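Long-range contact in coatomer subunit delta (Saccharomyces cerevisiae, PDB 5FJZ), which forms part of the coatomer coat of COPI vesicles, probably serving retrograde Golgi-to-ER transport, and binds the tethering protein Dsl1 through its mu-homology domain: residues I15-R29 / Y256-Q270. Numbering follows the deposited sequence. Where two conformers were deposited one is given.
Sequences ILISIKEVINAEFSR and YDVITSLKSDEYLVQ
Ile-15 to Phe-27 and Asp-257 to Val-269 pair as parallel strands, the first and last of the mu-homology domain, side by side in its long mixed sheet. Backbone bonds run from Asp-257 N to Ile-15 O through to Gln-270 N to Phe-27 O. A beta bulge at Asp-265 and Glu-266 shifts the register by one residue. Ile-23 O takes Asp-265 N at 3.0 Å, and Ala-25 N then turns to Glu-266 O, also at 3.0 Å.

Beyond the bulge, Ala-25 CB sits over one face of the Tyr-267 ring, 3.9 Å from its centroid, a CH-pi contact. Ile-23 CG2 packs on Tyr-267 CE2 at 3.9 Å. The Tyr-267 hydroxyl reaches Leu-123 O. On the other face of the sheet, Leu-16 CD1 meets Ile-259 CD1 at 3.9 Å.

At the C-terminus, the extended Arg-29 chain brings NE 3.0 Å from Gln-270 O. This carboxylate oxygen lies in the guanidinium plane, and the N-H points at it at 163°. Arg-29 NH1 forms a salt bridge with Asp-215.

The backbone ladder thus joins the two ends of the domain, and Arg-29 probably helps neutralise the terminal carboxylate.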
ATOM      1  N   ILE A  15      -1.819   2.391 -33.587  1.00 22.76           N
ATOM      2  CA  ILE A  15      -0.788   1.925 -32.661  1.00 22.47           C
ATOM      3  C   ILE A  15      -0.179   3.117 -31.958  1.00 22.30           C
ATOM      4  O   ILE A  15       0.294   4.054 -32.604  1.00 22.64           O
ATOM      5  CB  ILE A  15       0.346   1.142 -33.360  1.00 20.95           C
ATOM      6  CG1 ILE A  15      -0.235  -0.167 -33.932  1.00 22.90           C
ATOM      7  CG2 ILE A  15       1.458   0.799 -32.385  1.00 19.92           C
ATOM      8  CD1 ILE A  15       0.719  -1.004 -34.717  1.00 19.32           C
ATOM      9  N   LEU A  16      -0.110   3.042 -30.618  1.00 20.55           N
ATOM     10  CA  LEU A  16       0.614   4.031 -29.847  1.00 19.52           C
ATOM     11  C   LEU A  16       1.514   3.357 -28.888  1.00 17.63           C
ATOM     12  O   LEU A  16       1.046   2.547 -28.051  1.00 20.45           O
ATOM     13  CB  LEU A  16      -0.358   4.985 -29.105  1.00 21.45           C
ATOM     14  CG  LEU A  16       0.295   6.047 -28.223  1.00 24.47           C
ATOM     15  CD1 LEU A  16       1.047   7.099 -29.065  1.00 23.65           C
ATOM     16  CD2 LEU A  16      -0.779   6.768 -27.449  1.00 27.10           C
ATOM     17  N   ILE A  17       2.820   3.692 -28.966  1.00 18.02           N
ATOM     18  CA  ILE A  17       3.814   3.119 -28.090  1.00 16.63           C
ATOM     19  C   ILE A  17       4.274   4.177 -27.095  1.00 17.48           C
ATOM     20  O   ILE A  17       4.589   5.302 -27.490  1.00 20.68           O
ATOM     21  CB  ILE A  17       5.028   2.579 -28.915  1.00 17.73           C
ATOM     22  CG1 ILE A  17       4.604   1.393 -29.801  1.00 23.64           C
ATOM     23  CG2 ILE A  17       6.156   2.222 -27.981  1.00 16.74           C
ATOM     24  CD1 ILE A  17       5.571   1.157 -30.931  1.00 23.81           C
ATOM     25  N   SER A  18       4.263   3.841 -25.793  1.00 17.75           N
ATOM     26  CA  SER A  18       4.656   4.760 -24.748  0.50 20.30           C
ATOM     27  C   SER A  18       5.884   4.208 -24.060  1.00 20.50           C
ATOM     28  O   SER A  18       5.885   3.076 -23.583  1.00 22.26           O
ATOM     29  CB  SER A  18       3.521   4.958 -23.752  0.50 23.72           C
ATOM     30  OG  SER A  18       3.929   5.861 -22.754  0.50 31.58           O
ATOM     31  N   ILE A  19       6.968   5.022 -23.997  1.00 17.18           N
ATOM     32  CA  ILE A  19       8.142   4.609 -23.301  1.00 19.19           C
ATOM     33  C   ILE A  19       8.258   5.492 -22.064  1.00 22.14           C
ATOM     34  O   ILE A  19       8.470   6.749 -22.187  1.00 23.41           O
ATOM     35  CB  ILE A  19       9.376   4.783 -24.208  1.00 20.75           C
ATOM     36  CG1 ILE A  19       9.233   3.930 -25.480  1.00 22.22           C
ATOM     37  CG2 ILE A  19      10.660   4.406 -23.489  1.00 20.58           C
ATOM     38  CD1 ILE A  19      10.280   4.221 -26.556  1.00 21.62           C
ATOM     39  N   LYS A  20       8.036   4.890 -20.899  1.00 18.21           N
ATOM     40  CA  LYS A  20       7.870   5.693 -19.663  1.00 18.51           C
ATOM     41  C   LYS A  20       8.960   5.386 -18.705  1.00 18.18           C
ATOM     42  O   LYS A  20       9.188   4.205 -18.394  1.00 20.61           O
ATOM     43  CB  LYS A  20       6.510   5.362 -19.051  1.00 17.03           C
ATOM     44  CG  LYS A  20       5.313   5.853 -19.843  1.00 24.30           C
ATOM     45  CD  LYS A  20       3.984   5.382 -19.195  1.00 27.70           C
ATOM     46  CE  LYS A  20       2.855   6.306 -19.579  1.00 37.42           C
ATOM     47  NZ  LYS A  20       1.513   5.670 -19.368  1.00 40.06           N
ATOM     48  N   GLU A  21       9.724   6.386 -18.284  1.00 15.03           N
ATOM     49  CA  GLU A  21      10.790   6.218 -17.279  1.00 17.38           C
ATOM     50  C   GLU A  21      10.555   7.036 -16.042  1.00 16.50           C
ATOM     51  O   GLU A  21       9.988   8.181 -16.090  1.00 16.23           O
ATOM     52  CB  GLU A  21      12.194   6.462 -17.860  1.00 19.20           C
ATOM     53  CG  GLU A  21      12.464   5.406 -18.911  1.00 23.50           C
ATOM     54  CD  GLU A  21      13.771   5.522 -19.642  1.00 27.92           C
ATOM     55  OE1 GLU A  21      14.296   6.668 -19.731  1.00 31.47           O
ATOM     56  OE2 GLU A  21      14.292   4.466 -20.081  1.00 27.66           O
ATOM     57  N   VAL A  22      10.824   6.423 -14.905  1.00 16.10           N
ATOM     58  CA  VAL A  22      10.676   7.049 -13.582  1.00 15.41           C
ATOM     59  C   VAL A  22      11.985   6.991 -12.820  1.00 16.07           C
ATOM     60  O   VAL A  22      12.645   5.987 -12.809  1.00 15.03           O
ATOM     61  CB  VAL A  22       9.627   6.291 -12.748  1.00 16.51           C
ATOM     62  CG1 VAL A  22       9.507   6.847 -11.345  1.00 17.99           C
ATOM     63  CG2 VAL A  22       8.297   6.312 -13.438  1.00 15.82           C
ATOM     64  N   ILE A  23      12.387   8.136 -12.260  1.00 13.68           N
ATOM     65  CA  ILE A  23      13.694   8.274 -11.641  1.00 13.74           C
ATOM     66  C   ILE A  23      13.517   8.581 -10.172  1.00 15.82           C
ATOM     67  O   ILE A  23      12.848   9.561  -9.834  1.00 16.00           O
ATOM     68  CB  ILE A  23      14.606   9.298 -12.367  1.00 11.94           C
ATOM     69  CG1 ILE A  23      16.005   9.438 -11.707  1.00 11.93           C
ATOM     70  CG2 ILE A  23      13.928  10.664 -12.506  1.00 11.94           C
ATOM     71  CD1 ILE A  23      16.853   8.215 -11.888  1.00 13.93           C
ATOM     72  N   ASN A  24      14.188   7.804  -9.339  1.00 15.47           N
ATOM     73  CA  ASN A  24      14.411   8.072  -7.945  1.00 15.89           C
ATOM     74  C   ASN A  24      15.890   8.484  -7.754  1.00 16.13           C
ATOM     75  O   ASN A  24      16.832   7.890  -8.389  1.00 12.98           O
ATOM     76  CB  ASN A  24      14.208   6.838  -7.051  1.00 17.54           C
ATOM     77  CG  ASN A  24      12.784   6.270  -7.079  1.00 23.66           C
ATOM     78  OD1 ASN A  24      12.609   5.068  -7.184  1.00 40.10           O
ATOM     79  ND2 ASN A  24      11.817   7.079  -7.064  1.00 20.45           N
ATOM     80  N   ALA A  25      16.091   9.456  -6.878  1.00 15.47           N
ATOM     81  CA  ALA A  25      17.433   9.898  -6.551  1.00 13.90           C
ATOM     82  C   ALA A  25      17.429  10.513  -5.149  1.00 14.81           C
ATOM     83  O   ALA A  25      16.463  11.242  -4.765  1.00 17.40           O
ATOM     84  CB  ALA A  25      17.913  10.888  -7.600  1.00 13.93           C
ATOM     85  N   GLU A  26      18.473  10.291  -4.375  1.00 15.74           N
ATOM     86  CA  GLU A  26      18.646  10.906  -3.057  1.00 13.61           C
ATOM     87  C   GLU A  26      20.024  11.576  -2.874  1.00 14.58           C
ATOM     88  O   GLU A  26      21.072  11.020  -3.312  1.00 14.90           O
ATOM     89  CB  GLU A  26      18.459   9.841  -1.961  1.00 15.83           C
ATOM     90  CG  GLU A  26      18.613  10.356  -0.510  1.00 19.33           C
ATOM     91  CD  GLU A  26      18.144   9.389   0.582  1.00 25.42           C
ATOM     92  OE1 GLU A  26      17.343   8.469   0.245  1.00 22.73           O
ATOM     93  OE2 GLU A  26      18.565   9.558   1.752  1.00 31.64           O
ATOM     94  N   PHE A  27      19.999  12.724  -2.262  1.00 13.90           N
ATOM     95  CA  PHE A  27      21.223  13.619  -2.099  1.00 13.52           C
ATOM     96  C   PHE A  27      21.365  13.968  -0.655  1.00 15.26           C
ATOM     97  O   PHE A  27      20.385  14.032   0.083  1.00 16.69           O
ATOM     98  CB  PHE A  27      21.112  14.932  -2.911  1.00 13.30           C
ATOM     99  CG  PHE A  27      20.858  14.747  -4.333  1.00 13.23           C
ATOM    100  CD1 PHE A  27      19.577  14.493  -4.791  1.00 13.22           C
ATOM    101  CD2 PHE A  27      21.880  14.791  -5.264  1.00 13.27           C
ATOM    102  CE1 PHE A  27      19.318  14.317  -6.121  1.00 14.50           C
ATOM    103  CE2 PHE A  27      21.624  14.616  -6.593  1.00 12.98           C
ATOM    104  CZ  PHE A  27      20.360  14.341  -7.047  1.00 12.80           C
ATOM    105  N   SER A  28      22.619  14.028  -0.140  1.00 18.10           N
ATOM    106  CA  SER A  28      22.850  14.661   1.078  1.00 20.08           C
ATOM    107  C   SER A  28      22.600  16.179   0.942  1.00 18.48           C
ATOM    108  O   SER A  28      22.540  16.727  -0.152  1.00 17.10           O
ATOM    109  CB  SER A  28      24.273  14.410   1.547  1.00 25.11           C
ATOM    110  OG  SER A  28      24.410  13.061   1.972  1.00 38.05           O
ATOM    111  N   ARG A  29      22.518  16.901   2.054  1.00 20.39           N
ATOM    112  CA  ARG A  29      22.201  18.359   1.951  1.00 19.85           C
ATOM    113  C   ARG A  29      23.270  19.103   1.194  1.00 22.89           C
ATOM    114  O   ARG A  29      22.939  20.082   0.533  1.00 28.51           O
ATOM    115  CB  ARG A  29      22.099  19.024   3.317  1.00 21.11           C
ATOM    116  CG  ARG A  29      21.429  18.133   4.257  1.00 22.43           C
ATOM    117  CD  ARG A  29      21.104  18.736   5.549  1.00 20.93           C
ATOM    118  NE  ARG A  29      20.259  17.799   6.211  1.00 22.21           N
ATOM    119  CZ  ARG A  29      19.812  17.959   7.448  1.00 23.51           C
ATOM    120  NH1 ARG A  29      20.150  19.023   8.165  1.00 22.49           N
ATOM    121  NH2 ARG A  29      18.962  17.052   7.924  1.00 28.13           N
ATOM    122  N   TYR A 256       2.388   4.032 -36.901  1.00 21.71           N
ATOM    123  CA  TYR A 256       2.405   4.051 -35.416  1.00 22.03           C
ATOM    124  C   TYR A 256       2.929   5.409 -34.937  1.00 21.54           C
ATOM    125  O   TYR A 256       3.438   6.201 -35.723  1.00 22.45           O
ATOM    126  CB  TYR A 256       3.235   2.941 -34.858  1.00 21.68           C
ATOM    127  CG  TYR A 256       4.713   3.078 -35.167  1.00 25.12           C
ATOM    128  CD1 TYR A 256       5.228   2.623 -36.387  1.00 24.93           C
ATOM    129  CD2 TYR A 256       5.599   3.617 -34.237  1.00 21.33           C
ATOM    130  CE1 TYR A 256       6.573   2.734 -36.692  1.00 25.97           C
ATOM    131  CE2 TYR A 256       6.938   3.752 -34.532  1.00 24.09           C
ATOM    132  CZ  TYR A 256       7.423   3.284 -35.741  1.00 28.09           C
ATOM    133  OH  TYR A 256       8.724   3.411 -36.023  1.00 31.42           O
ATOM    134  N   ASP A 257       2.741   5.686 -33.648  1.00 22.47           N
ATOM    135  CA  ASP A 257       3.305   6.854 -32.999  0.50 25.73           C
ATOM    136  C   ASP A 257       3.940   6.429 -31.690  1.00 21.91           C
ATOM    137  O   ASP A 257       3.636   5.328 -31.161  1.00 19.61           O
ATOM    138  CB  ASP A 257       2.159   7.798 -32.694  0.50 31.74           C
ATOM    139  CG  ASP A 257       2.165   9.068 -33.516  0.50 37.50           C
ATOM    140  OD1 ASP A 257       2.154   8.943 -34.745  0.50 46.95           O
ATOM    141  OD2 ASP A 257       2.140  10.195 -32.955  0.50 45.02           O
ATOM    142  N   VAL A 258       4.783   7.293 -31.136  1.00 21.10           N
ATOM    143  CA  VAL A 258       5.545   7.017 -29.930  1.00 20.50           C
ATOM    144  C   VAL A 258       5.477   8.270 -29.057  1.00 19.00           C
ATOM    145  O   VAL A 258       5.642   9.395 -29.579  1.00 19.42           O
ATOM    146  CB  VAL A 258       6.987   6.726 -30.262  1.00 19.91           C
ATOM    147  CG1 VAL A 258       7.856   6.530 -29.009  1.00 23.64           C
ATOM    148  CG2 VAL A 258       7.115   5.474 -31.161  1.00 24.31           C
ATOM    149  N   ILE A 259       5.205   8.046 -27.773  1.00 19.00           N
ATOM    150  CA  ILE A 259       5.372   9.022 -26.731  1.00 19.34           C
ATOM    151  C   ILE A 259       6.484   8.581 -25.800  1.00 22.24           C
ATOM    152  O   ILE A 259       6.459   7.424 -25.331  1.00 23.07           O
ATOM    153  CB  ILE A 259       4.085   9.186 -25.962  1.00 22.82           C
ATOM    154  CG1 ILE A 259       3.032   9.787 -26.850  1.00 28.90           C
ATOM    155  CG2 ILE A 259       4.311  10.024 -24.663  1.00 22.35           C
ATOM    156  CD1 ILE A 259       1.649   9.774 -26.279  1.00 30.18           C
ATOM    157  N   THR A 260       7.483   9.447 -25.509  1.00 23.08           N
ATOM    158  CA  THR A 260       8.431   9.201 -24.418  1.00 21.36           C
ATOM    159  C   THR A 260       8.205  10.121 -23.236  1.00 23.33           C
ATOM    160  O   THR A 260       7.718  11.259 -23.417  1.00 20.26           O
ATOM    161  CB  THR A 260       9.893   9.367 -24.759  1.00 25.68           C
ATOM    162  OG1 THR A 260      10.091  10.705 -25.241  1.00 27.90           O
ATOM    163  CG2 THR A 260      10.305   8.387 -25.802  1.00 27.95           C
ATOM    164  N   SER A 261       8.440   9.618 -22.038  1.00 18.37           N
ATOM    165  CA  SER A 261       8.262  10.433 -20.764  1.00 22.17           C
ATOM    166  C   SER A 261       9.307  10.103 -19.717  1.00 20.77           C
ATOM    167  O   SER A 261       9.880   8.984 -19.694  1.00 19.47           O
ATOM    168  CB  SER A 261       6.880  10.308 -20.117  1.00 25.60           C
ATOM    169  OG  SER A 261       6.532   8.946 -19.978  1.00 31.66           O
ATOM    170  N   LEU A 262       9.565  11.085 -18.834  1.00 18.14           N
ATOM    171  CA  LEU A 262      10.441  10.956 -17.653  1.00 17.83           C
ATOM    172  C   LEU A 262       9.823  11.759 -16.529  1.00 18.55           C
ATOM    173  O   LEU A 262       9.328  12.887 -16.790  1.00 17.25           O
ATOM    174  CB  LEU A 262      11.827  11.503 -17.926  1.00 22.13           C
ATOM    175  CG  LEU A 262      12.832  11.418 -16.776  1.00 20.43           C
ATOM    176  CD1 LEU A 262      13.268  10.008 -16.491  1.00 19.24           C
ATOM    177  CD2 LEU A 262      14.046  12.287 -17.123  1.00 23.31           C
ATOM    178  N   LYS A 263       9.625  11.101 -15.393  1.00 16.55           N
ATOM    179  CA  LYS A 263       8.915  11.581 -14.236  1.00 20.24           C
ATOM    180  C   LYS A 263       9.829  11.282 -13.044  1.00 18.93           C
ATOM    181  O   LYS A 263      10.388  10.169 -12.914  1.00 14.79           O
ATOM    182  CB  LYS A 263       7.566  10.866 -14.082  1.00 27.08           C
ATOM    183  CG  LYS A 263       6.657  11.316 -12.956  1.00 33.56           C
ATOM    184  CD  LYS A 263       5.268  10.634 -12.923  1.00 39.66           C
ATOM    185  CE  LYS A 263       4.477  11.017 -11.721  1.00 41.81           C
ATOM    186  NZ  LYS A 263       3.341  11.871 -12.094  1.00 45.26           N
ATOM    187  N   SER A 264       9.985  12.267 -12.158  1.00 15.39           N
ATOM    188  CA  SER A 264      10.518  11.987 -10.811  1.00 14.81           C
ATOM    189  C   SER A 264       9.537  11.190  -9.949  1.00 15.84           C
ATOM    190  O   SER A 264       8.343  11.251 -10.104  1.00 19.54           O
ATOM    191  CB  SER A 264      10.891  13.281 -10.083  1.00 17.13           C
ATOM    192  OG  SER A 264       9.716  14.114  -9.920  1.00 16.41           O
ATOM    193  N   ASP A 265      10.048  10.402  -9.037  1.00 15.58           N
ATOM    194  CA  ASP A 265       9.220   9.781  -7.957  1.00 16.91           C
ATOM    195  C   ASP A 265       9.852  10.182  -6.609  1.00 17.25           C
ATOM    196  O   ASP A 265       9.634  11.295  -6.134  1.00 20.30           O
ATOM    197  CB  ASP A 265       9.089   8.289  -8.227  1.00 19.33           C
ATOM    198  CG  ASP A 265       8.205   7.577  -7.169  1.00 27.51           C
ATOM    199  OD1 ASP A 265       7.560   8.275  -6.386  1.00 25.29           O
ATOM    200  OD2 ASP A 265       8.269   6.352  -7.050  1.00 33.06           O
ATOM    201  N   GLU A 266      10.688   9.369  -6.013  1.00 15.55           N
ATOM    202  CA  GLU A 266      11.311   9.700  -4.741  1.00 17.16           C
ATOM    203  C   GLU A 266      12.658  10.416  -4.992  1.00 15.41           C
ATOM    204  O   GLU A 266      13.637   9.775  -5.166  1.00 13.59           O
ATOM    205  CB  GLU A 266      11.507   8.451  -3.888  1.00 20.02           C
ATOM    206  CG  GLU A 266      10.165   7.810  -3.468  1.00 27.11           C
ATOM    207  CD  GLU A 266      10.285   6.525  -2.610  1.00 35.45           C
ATOM    208  OE1 GLU A 266      11.404   5.999  -2.367  1.00 33.89           O
ATOM    209  OE2 GLU A 266       9.228   5.979  -2.236  1.00 43.41           O
ATOM    210  N   TYR A 267      12.588  11.739  -5.113  1.00 14.36           N
ATOM    211  CA  TYR A 267      13.627  12.533  -5.670  1.00 14.64           C
ATOM    212  C   TYR A 267      13.844  13.610  -4.621  1.00 16.01           C
ATOM    213  O   TYR A 267      13.091  14.608  -4.556  1.00 17.37           O
ATOM    214  CB  TYR A 267      13.300  13.105  -6.992  1.00 15.86           C
ATOM    215  CG  TYR A 267      14.489  13.362  -7.906  1.00 15.63           C
ATOM    216  CD1 TYR A 267      15.305  14.483  -7.705  1.00 15.87           C
ATOM    217  CD2 TYR A 267      14.711  12.601  -9.040  1.00 13.66           C
ATOM    218  CE1 TYR A 267      16.330  14.786  -8.588  1.00 16.29           C
ATOM    219  CE2 TYR A 267      15.738  12.896  -9.930  1.00 15.28           C
ATOM    220  CZ  TYR A 267      16.583  13.953  -9.667  1.00 15.49           C
ATOM    221  OH  TYR A 267      17.636  14.251 -10.540  1.00 17.16           O
ATOM    222  N   LEU A 268      14.832  13.383  -3.778  1.00 13.33           N
ATOM    223  CA  LEU A 268      14.979  14.217  -2.610  1.00 14.94           C
ATOM    224  C   LEU A 268      16.379  14.513  -2.001  1.00 16.59           C
ATOM    225  O   LEU A 268      17.278  13.797  -2.204  1.00 14.95           O
ATOM    226  CB  LEU A 268      14.111  13.649  -1.494  1.00 17.43           C
ATOM    227  CG  LEU A 268      14.408  12.485  -0.566  1.00 25.48           C
ATOM    228  CD1 LEU A 268      13.165  11.596  -0.564  1.00 32.62           C
ATOM    229  CD2 LEU A 268      15.603  11.652  -0.851  1.00 31.95           C
ATOM    230  N   VAL A 269      16.410  15.548  -1.175  1.00 14.91           N
ATOM    231  CA  VAL A 269      17.573  15.909  -0.377  1.00 18.61           C
ATOM    232  C   VAL A 269      17.259  15.775   1.074  1.00 16.86           C
ATOM    233  O   VAL A 269      16.273  16.266   1.605  1.00 16.84           O
ATOM    234  CB  VAL A 269      18.389  17.114  -0.908  1.00 18.96           C
ATOM    235  CG1 VAL A 269      17.702  17.882  -1.979  1.00 20.11           C
ATOM    236  CG2 VAL A 269      19.050  17.950   0.185  1.00 19.63           C
ATOM    237  N   GLN A 270      18.147  15.109   1.756  1.00 22.20           N
ATOM    238  CA  GLN A 270      17.906  14.653   3.080  1.00 29.01           C
ATOM    239  C   GLN A 270      19.123  14.880   3.976  1.00 33.82           C
ATOM    240  O   GLN A 270      18.997  15.288   5.125  1.00 33.75           O
ATOM    241  CB  GLN A 270      17.634  13.159   2.927  1.00 32.91           C
ATOM    242  CG  GLN A 270      17.301  12.367   4.131  1.00 39.45           C
ATOM    243  CD  GLN A 270      16.042  11.589   3.879  1.00 32.58           C
ATOM    244  OE1 GLN A 270      15.998  10.674   3.058  1.00 42.59           O
ATOM    245  NE2 GLN A 270      14.983  12.011   4.521  1.00 35.47           N
ATOM    246  OXT GLN A 270      20.214  14.486   3.544  1.00 44.70           O
TER
HETATM  247  O   HOH W   1       7.377   8.700 -17.136  1.00 20.14           O
HETATM  248  O   HOH W   2      12.356   9.315 -20.835  1.00 28.30           O